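Local coordinates for adhesion G-protein coupled receptor G6 (Danio rerio, PDB 6V55) that probably acts at the cell surface in adhesion signalling linked to myelination, as an adhesion G-protein coupled receptor with a large, calcium-binding extracellular region, at residues 342-347 / 487-492; 381-386 / 404-409. All blocks are in the same frame, centred on the assembly; numbering follows the deposited sequence.

Both contacts meet at the strand 342-353/399-410 pair of the SEA-domain sheet. Interaction 2 joins two strands within this sheet: backbone hydrogen bonds carry it, residues 404-408 are buried, and its 381-386 strand forms the outermost member. Interaction 1 is smaller and joins the sheet to the later turn 487-492, which packs mainly through side chains and leads out to a surface glycan. Strand 342-347 bonds to 404-409, with I343 O to Y409 N and S347 N to A405 O each 2.7 Å. The two contacts also share a charge pair, D383 with R489, and the Y492 hydroxyl packs against G384.

Interaction 1. Residues 342-347 / 487-492; sequences DIFYRS and INRDNY. With NAG (2-acetamido-2-deoxy-beta-D-glucopyranose), chain I.
Both F344 and I487 carry their first side-chain branch (CG and CG1) beside the backbone N, anti to the carbonyl carbon, and this sends ring and methyl toward each other; R346 instead starts anti to its own N and runs out straight until it bends at chi3 (62°), which swings its guanidinium back to the turn. The methyl CD1 of I487 sits over the face of the F344 ring, 3.4 Å from the centroid and only 4° off the ring normal. This is a CH-pi contact in which one methyl meets all six ring carbons almost equally, the closest being CD1 of F344 at 3.6 Å. A flat aromatic suits the buried strand position, and a slim, branched isoleucine reaches it from the end of strand 480-488, which belongs to a different sheet.

R489, extended from CG to NE, brings NH2 to 4.2 Å from F344 CE2 with the guanidinium steep to the ring, while its NH1 forms a salt bridge with D383. At the other end of the contact R346 NH1 donates to Y492 O over 3.2 Å (158° at the hydrogen). The oxygen lies near the guanidinium plane, but the donor stands above the carbonyl plane. NH2 of R346 is engaged by E447, so the arginine joins the turn to an acidic partner, and its CG packs 3.7 Å from Y492 CB. Y492 itself has a left-handed backbone conformation, which closes the turn. N491 carries an N-glycan through its ND2, 1.5 Å from C1 of the sugar, while its OD1 is hydrogen-bonded to T493 OG1. The whole is an interdomain junction: part of one sheet face of the SEA domain is covered by a glycosylated turn of the following disulfide-containing module, consistent with a hormone-receptor domain.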
loop_
_atom_site.group_PDB
_atom_site.type_symbol
_atom_site.label_atom_id
_atom_site.label_comp_id
_atom_site.label_asym_id
_atom_site.label_seq_id
_atom_site.Cartn_x
_atom_site.Cartn_y
_atom_site.Cartn_z
ATOM N N ASP A 342 -11.104 12.197 20.192
ATOM C CA ASP A 342 -11.879 11.334 21.063
ATOM C C ASP A 342 -12.185 10.010 20.375
ATOM O O ASP A 342 -12.417 9.971 19.159
ATOM C CB ASP A 342 -13.183 12.014 21.472
ATOM C CG ASP A 342 -12.961 13.272 22.311
ATOM O OD1 ASP A 342 -13.871 14.127 22.346
ATOM O OD2 ASP A 342 -11.881 13.421 22.930
ATOM N N ILE A 343 -12.190 8.928 21.163
ATOM C CA ILE A 343 -12.598 7.594 20.713
ATOM C C ILE A 343 -13.987 7.299 21.272
ATOM O O ILE A 343 -14.224 7.457 22.479
ATOM C CB ILE A 343 -11.584 6.526 21.158
ATOM C CG1 ILE A 343 -10.220 6.804 20.522
ATOM C CG2 ILE A 343 -12.098 5.095 20.905
ATOM C CD1 ILE A 343 -10.058 6.216 19.123
ATOM N N PHE A 344 -14.902 6.860 20.407
ATOM C CA PHE A 344 -16.305 6.712 20.754
ATOM C C PHE A 344 -16.722 5.246 20.820
ATOM O O PHE A 344 -16.282 4.430 20.010
ATOM C CB PHE A 344 -17.144 7.436 19.734
ATOM C CG PHE A 344 -16.989 8.920 19.773
ATOM C CD1 PHE A 344 -16.025 9.565 18.993
ATOM C CD2 PHE A 344 -17.817 9.682 20.588
ATOM C CE1 PHE A 344 -15.907 10.953 19.014
ATOM C CE2 PHE A 344 -17.707 11.066 20.628
ATOM C CZ PHE A 344 -16.753 11.705 19.830
ATOM N N TYR A 345 -17.579 4.918 21.787
ATOM C CA TYR A 345 -18.095 3.572 22.003
ATOM C C TYR A 345 -19.610 3.631 22.142
ATOM O O TYR A 345 -20.137 4.570 22.742
ATOM C CB TYR A 345 -17.519 2.960 23.273
ATOM C CG TYR A 345 -16.018 2.763 23.294
ATOM C CD1 TYR A 345 -15.454 1.550 22.893
ATOM C CD2 TYR A 345 -15.167 3.771 23.750
ATOM C CE1 TYR A 345 -14.089 1.349 22.933
ATOM C CE2 TYR A 345 -13.792 3.584 23.786
ATOM C CZ TYR A 345 -13.257 2.368 23.373
ATOM O OH TYR A 345 -11.884 2.155 23.412
ATOM N N ARG A 346 -20.317 2.631 21.614
ATOM C CA ARG A 346 -21.763 2.514 21.792
ATOM C C ARG A 346 -22.059 1.326 22.696
ATOM O O ARG A 346 -21.530 0.236 22.458
ATOM C CB ARG A 346 -22.444 2.335 20.437
ATOM C CG ARG A 346 -23.952 2.159 20.467
ATOM C CD ARG A 346 -24.496 1.756 19.072
ATOM N NE ARG A 346 -23.907 0.478 18.687
ATOM C CZ ARG A 346 -23.126 0.276 17.622
ATOM N NH1 ARG A 346 -22.850 1.270 16.776
ATOM N NH2 ARG A 346 -22.623 -0.940 17.403
ATOM N N SER A 347 -22.893 1.517 23.735
ATOM C CA SER A 347 -23.189 0.422 24.656
ATOM C C SER A 347 -24.684 0.168 24.782
ATOM O O SER A 347 -25.512 1.069 24.600
ATOM C CB SER A 347 -22.637 0.647 26.077
ATOM O OG SER A 347 -22.959 1.937 26.554
ATOM N N ILE A 487 -20.902 11.360 13.645
ATOM C CA ILE A 487 -21.643 10.489 14.560
ATOM C C ILE A 487 -23.121 10.866 14.558
ATOM O O ILE A 487 -23.492 11.988 14.939
ATOM C CB ILE A 487 -21.090 10.566 15.981
ATOM C CG1 ILE A 487 -19.687 10.007 15.990
ATOM C CG2 ILE A 487 -21.978 9.796 16.939
ATOM C CD1 ILE A 487 -18.974 10.438 17.153
ATOM N N ASN A 488 -23.962 9.920 14.141
ATOM C CA ASN A 488 -25.403 10.048 14.300
ATOM C C ASN A 488 -25.740 9.950 15.783
ATOM O O ASN A 488 -25.633 8.879 16.380
ATOM C CB ASN A 488 -26.117 8.956 13.514
ATOM C CG ASN A 488 -27.593 8.971 13.744
ATOM O OD1 ASN A 488 -28.206 10.032 13.769
ATOM N ND2 ASN A 488 -28.182 7.798 13.926
ATOM N N ARG A 489 -26.174 11.050 16.395
ATOM C CA ARG A 489 -26.442 11.039 17.828
ATOM C C ARG A 489 -27.862 10.587 18.168
ATOM O O ARG A 489 -28.417 11.032 19.180
ATOM C CB ARG A 489 -26.151 12.414 18.425
ATOM C CG ARG A 489 -24.701 12.793 18.255
ATOM C CD ARG A 489 -24.286 13.991 19.079
ATOM N NE ARG A 489 -22.833 14.120 19.068
ATOM C CZ ARG A 489 -22.049 13.686 20.047
ATOM N NH1 ARG A 489 -22.596 13.110 21.117
ATOM N NH2 ARG A 489 -20.727 13.834 19.962
ATOM N N ASP A 490 -28.461 9.708 17.355
ATOM C CA ASP A 490 -29.720 9.056 17.680
ATOM C C ASP A 490 -29.538 7.567 17.938
ATOM O O ASP A 490 -29.872 7.110 19.032
ATOM C CB ASP A 490 -30.751 9.308 16.584
ATOM C CG ASP A 490 -31.325 10.704 16.664
ATOM O OD1 ASP A 490 -31.086 11.363 17.704
ATOM O OD2 ASP A 490 -32.001 11.140 15.700
ATOM N N ASN A 491 -28.987 6.784 17.002
ATOM C CA ASN A 491 -28.673 5.403 17.357
ATOM C C ASN A 491 -27.178 5.109 17.468
ATOM O O ASN A 491 -26.806 3.926 17.496
ATOM C CB ASN A 491 -29.350 4.403 16.413
ATOM C CG ASN A 491 -29.045 4.626 14.944
ATOM O OD1 ASN A 491 -28.236 5.476 14.558
ATOM N ND2 ASN A 491 -29.724 3.821 14.108
ATOM N N TYR A 492 -26.332 6.157 17.554
ATOM C CA TYR A 492 -24.903 6.089 17.936
ATOM C C TYR A 492 -24.096 5.220 16.976
ATOM O O TYR A 492 -23.264 4.408 17.388
ATOM C CB TYR A 492 -24.715 5.653 19.399
ATOM C CG TYR A 492 -25.434 6.592 20.347
ATOM C CD1 TYR A 492 -25.453 7.967 20.093
ATOM C CD2 TYR A 492 -26.118 6.117 21.463
ATOM C CE1 TYR A 492 -26.135 8.843 20.905
ATOM C CE2 TYR A 492 -26.807 7.003 22.310
ATOM C CZ TYR A 492 -26.794 8.367 22.006
ATOM O OH TYR A 492 -27.445 9.290 22.771
HETATM C C1 NAG I . -29.766 3.694 12.663
HETATM C C2 NAG I . -30.138 4.989 11.899
HETATM C C3 NAG I . -30.402 4.674 10.413
HETATM C C4 NAG I . -29.252 3.880 9.794
HETATM C C5 NAG I . -28.938 2.636 10.638
HETATM C C6 NAG I . -27.751 1.838 10.134
HETATM C C7 NAG I . -31.520 6.915 12.626
HETATM C C8 NAG I . -32.779 7.320 13.339
HETATM N N2 NAG I . -31.308 5.597 12.524
HETATM O O3 NAG I . -30.600 5.881 9.685
HETATM O O4 NAG I . -29.570 3.504 8.456
HETATM O O5 NAG I . -28.644 3.028 11.994
HETATM O O6 NAG I . -26.702 1.757 11.092
HETATM O O7 NAG I . -30.744 7.744 12.151
#

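Interaction 2. Residues 381-386 / 404-409; sequences YVDGIS and LALLVY. With NAG (2-acetamido-2-deoxy-beta-D-glucopyranose), chain J.
Strand 384-386 runs antiparallel to strand 404-409 (170° between their directions, 4.7 Å at closest approach), and a ladder of six backbone hydrogen bonds ties 381-386 to it, interrupted by a step at D383. Y381 and V408 bond each other both ways, as do S386 and L404. Between these pairs L406 faces two residues: its O accepts from D383 N at 2.9 Å, and its N donates to G384 O at 2.8 Å, nearly straight at 173°. Two residues opposite one is the pattern of a beta bulge, here where the chain turns a corner at D383, and the extended phi of G384 (171°) is easily adopted by a residue with no CB.

V382, I385, A405 and L407 point to one face. Here V382 CG1 lies alongside L407 CD2 at 3.7 Å, the two branches pointing the same way. I385 has CG1 anti to its backbone N, which carries CD1 to 4.0 Å from A405 CB; the small alanine accommodates the longer chain. Helix 361-374 covers this face, meeting V382 through L369 and I385 through T362 and I365.

On the other face V408 CG1 tucks beside Y381 O at 3.3 Å and reaches D383 CB, which L406 CD2 also touches. D383 OD2 forms a salt bridge with NH1 of R489, which also packs on L406. Y381 meets the sugar of a nearby glycan obliquely, its CD1 3.5 Å from O5. N370 OD1 accepts from V382 N, tying the helix to this edge strand. The arrangement is that of a bulged beta hairpin whose first strand, 380-392, forms an outer edge of the sheet in the SEA domain's alpha/beta sandwich.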
loop_
_atom_site.group_PDB
_atom_site.type_symbol
_atom_site.label_atom_id
_atom_site.label_comp_id
_atom_site.label_asym_id
_atom_site.label_seq_id
_atom_site.Cartn_x
_atom_site.Cartn_y
_atom_site.Cartn_z
ATOM N N TYR A 381 -16.629 9.248 29.496
ATOM C CA TYR A 381 -17.807 9.967 29.960
ATOM C C TYR A 381 -18.985 9.597 29.067
ATOM O O TYR A 381 -18.791 9.111 27.955
ATOM C CB TYR A 381 -17.566 11.492 29.946
ATOM C CG TYR A 381 -16.295 11.978 30.666
ATOM C CD1 TYR A 381 -16.344 12.360 32.011
ATOM C CD2 TYR A 381 -15.057 12.092 29.993
ATOM C CE1 TYR A 381 -15.209 12.816 32.679
ATOM C CE2 TYR A 381 -13.906 12.556 30.664
ATOM C CZ TYR A 381 -14.003 12.919 32.005
ATOM O OH TYR A 381 -12.912 13.374 32.702
ATOM N N VAL A 382 -20.217 9.836 29.540
ATOM C CA VAL A 382 -21.404 9.602 28.718
ATOM C C VAL A 382 -21.782 10.877 27.981
ATOM O O VAL A 382 -21.938 11.943 28.592
ATOM C CB VAL A 382 -22.594 9.057 29.534
ATOM C CG1 VAL A 382 -22.342 7.646 29.823
ATOM C CG2 VAL A 382 -22.780 9.749 30.857
ATOM N N ASP A 383 -21.930 10.765 26.663
ATOM C CA ASP A 383 -22.280 11.882 25.801
ATOM C C ASP A 383 -23.716 11.787 25.311
ATOM O O ASP A 383 -24.155 12.641 24.528
ATOM C CB ASP A 383 -21.315 11.945 24.597
ATOM C CG ASP A 383 -21.078 13.375 24.082
ATOM O OD1 ASP A 383 -21.642 14.327 24.667
ATOM O OD2 ASP A 383 -20.333 13.543 23.080
ATOM N N GLY A 384 -24.452 10.758 25.729
ATOM C CA GLY A 384 -25.832 10.586 25.319
ATOM C C GLY A 384 -26.384 9.236 25.739
ATOM O O GLY A 384 -25.664 8.230 25.650
ATOM N N ILE A 385 -27.642 9.199 26.194
ATOM C CA ILE A 385 -28.267 7.966 26.681
ATOM C C ILE A 385 -29.776 8.121 26.542
ATOM O O ILE A 385 -30.312 9.213 26.747
ATOM C CB ILE A 385 -27.811 7.645 28.130
ATOM C CG1 ILE A 385 -28.434 6.367 28.684
ATOM C CG2 ILE A 385 -28.021 8.812 29.068
ATOM C CD1 ILE A 385 -27.659 5.827 29.826
ATOM N N SER A 386 -30.451 7.049 26.100
ATOM C CA SER A 386 -31.902 7.071 25.960
ATOM C C SER A 386 -32.484 5.674 26.179
ATOM O O SER A 386 -31.817 4.663 25.934
ATOM C CB SER A 386 -32.311 7.595 24.593
ATOM O OG SER A 386 -32.119 6.622 23.572
ATOM N N LEU A 404 -29.637 2.682 25.480
ATOM C CA LEU A 404 -28.579 2.817 24.489
ATOM C C LEU A 404 -27.727 4.026 24.855
ATOM O O LEU A 404 -28.264 5.129 24.987
ATOM C CB LEU A 404 -29.181 2.984 23.101
ATOM C CG LEU A 404 -28.223 3.068 21.928
ATOM C CD1 LEU A 404 -27.469 1.766 21.764
ATOM C CD2 LEU A 404 -29.050 3.376 20.697
ATOM N N ALA A 405 -26.405 3.835 24.994
ATOM C CA ALA A 405 -25.540 4.874 25.540
ATOM C C ALA A 405 -24.282 5.060 24.709
ATOM O O ALA A 405 -23.674 4.090 24.243
ATOM C CB ALA A 405 -25.126 4.563 26.973
ATOM N N LEU A 406 -23.866 6.333 24.577
ATOM C CA LEU A 406 -22.629 6.733 23.909
ATOM C C LEU A 406 -21.586 7.084 24.957
ATOM O O LEU A 406 -21.721 8.094 25.654
ATOM C CB LEU A 406 -22.869 7.933 22.993
ATOM C CG LEU A 406 -21.695 8.420 22.131
ATOM C CD1 LEU A 406 -21.381 7.392 21.083
ATOM C CD2 LEU A 406 -22.017 9.745 21.489
ATOM N N LEU A 407 -20.544 6.267 25.064
ATOM C CA LEU A 407 -19.385 6.576 25.894
ATOM C C LEU A 407 -18.311 7.185 25.010
ATOM O O LEU A 407 -18.088 6.710 23.893
ATOM C CB LEU A 407 -18.838 5.325 26.582
ATOM C CG LEU A 407 -19.872 4.272 26.983
ATOM C CD1 LEU A 407 -19.228 2.939 27.342
ATOM C CD2 LEU A 407 -20.699 4.775 28.132
ATOM N N VAL A 408 -17.642 8.232 25.508
ATOM C CA VAL A 408 -16.597 8.935 24.763
ATOM C C VAL A 408 -15.311 8.931 25.587
ATOM O O VAL A 408 -15.324 9.267 26.778
ATOM C CB VAL A 408 -17.036 10.370 24.370
ATOM C CG1 VAL A 408 -17.665 11.100 25.514
ATOM C CG2 VAL A 408 -15.886 11.203 23.844
ATOM N N TYR A 409 -14.211 8.496 24.961
ATOM C CA TYR A 409 -12.882 8.455 25.577
ATOM C C TYR A 409 -12.157 9.755 25.243
ATOM O O TYR A 409 -11.805 9.987 24.087
ATOM C CB TYR A 409 -12.124 7.243 25.041
ATOM C CG TYR A 409 -10.962 6.722 25.856
ATOM C CD1 TYR A 409 -10.523 7.360 27.007
ATOM C CD2 TYR A 409 -10.298 5.560 25.446
ATOM C CE1 TYR A 409 -9.439 6.862 27.725
ATOM C CE2 TYR A 409 -9.215 5.055 26.150
ATOM C CZ TYR A 409 -8.792 5.701 27.292
ATOM O OH TYR A 409 -7.715 5.181 27.992
HETATM C C1 NAG J . -20.744 13.290 32.986
HETATM C C2 NAG J . -21.696 14.392 33.534
HETATM C C3 NAG J . -21.771 15.584 32.558
HETATM C C4 NAG J . -20.377 16.114 32.229
HETATM C C5 NAG J . -19.521 14.985 31.649
HETATM C C6 NAG J . -18.103 15.402 31.332
HETATM C C7 NAG J . -23.668 14.003 34.963
HETATM C C8 NAG J . -25.028 13.375 35.047
HETATM N N2 NAG J . -23.024 13.855 33.796
HETATM O O3 NAG J . -22.577 16.624 33.109
HETATM O O4 NAG J . -20.450 17.191 31.301
HETATM O O5 NAG J . -19.442 13.898 32.591
HETATM O O6 NAG J . -17.803 16.709 31.804
HETATM O O7 NAG J . -23.176 14.619 35.907
#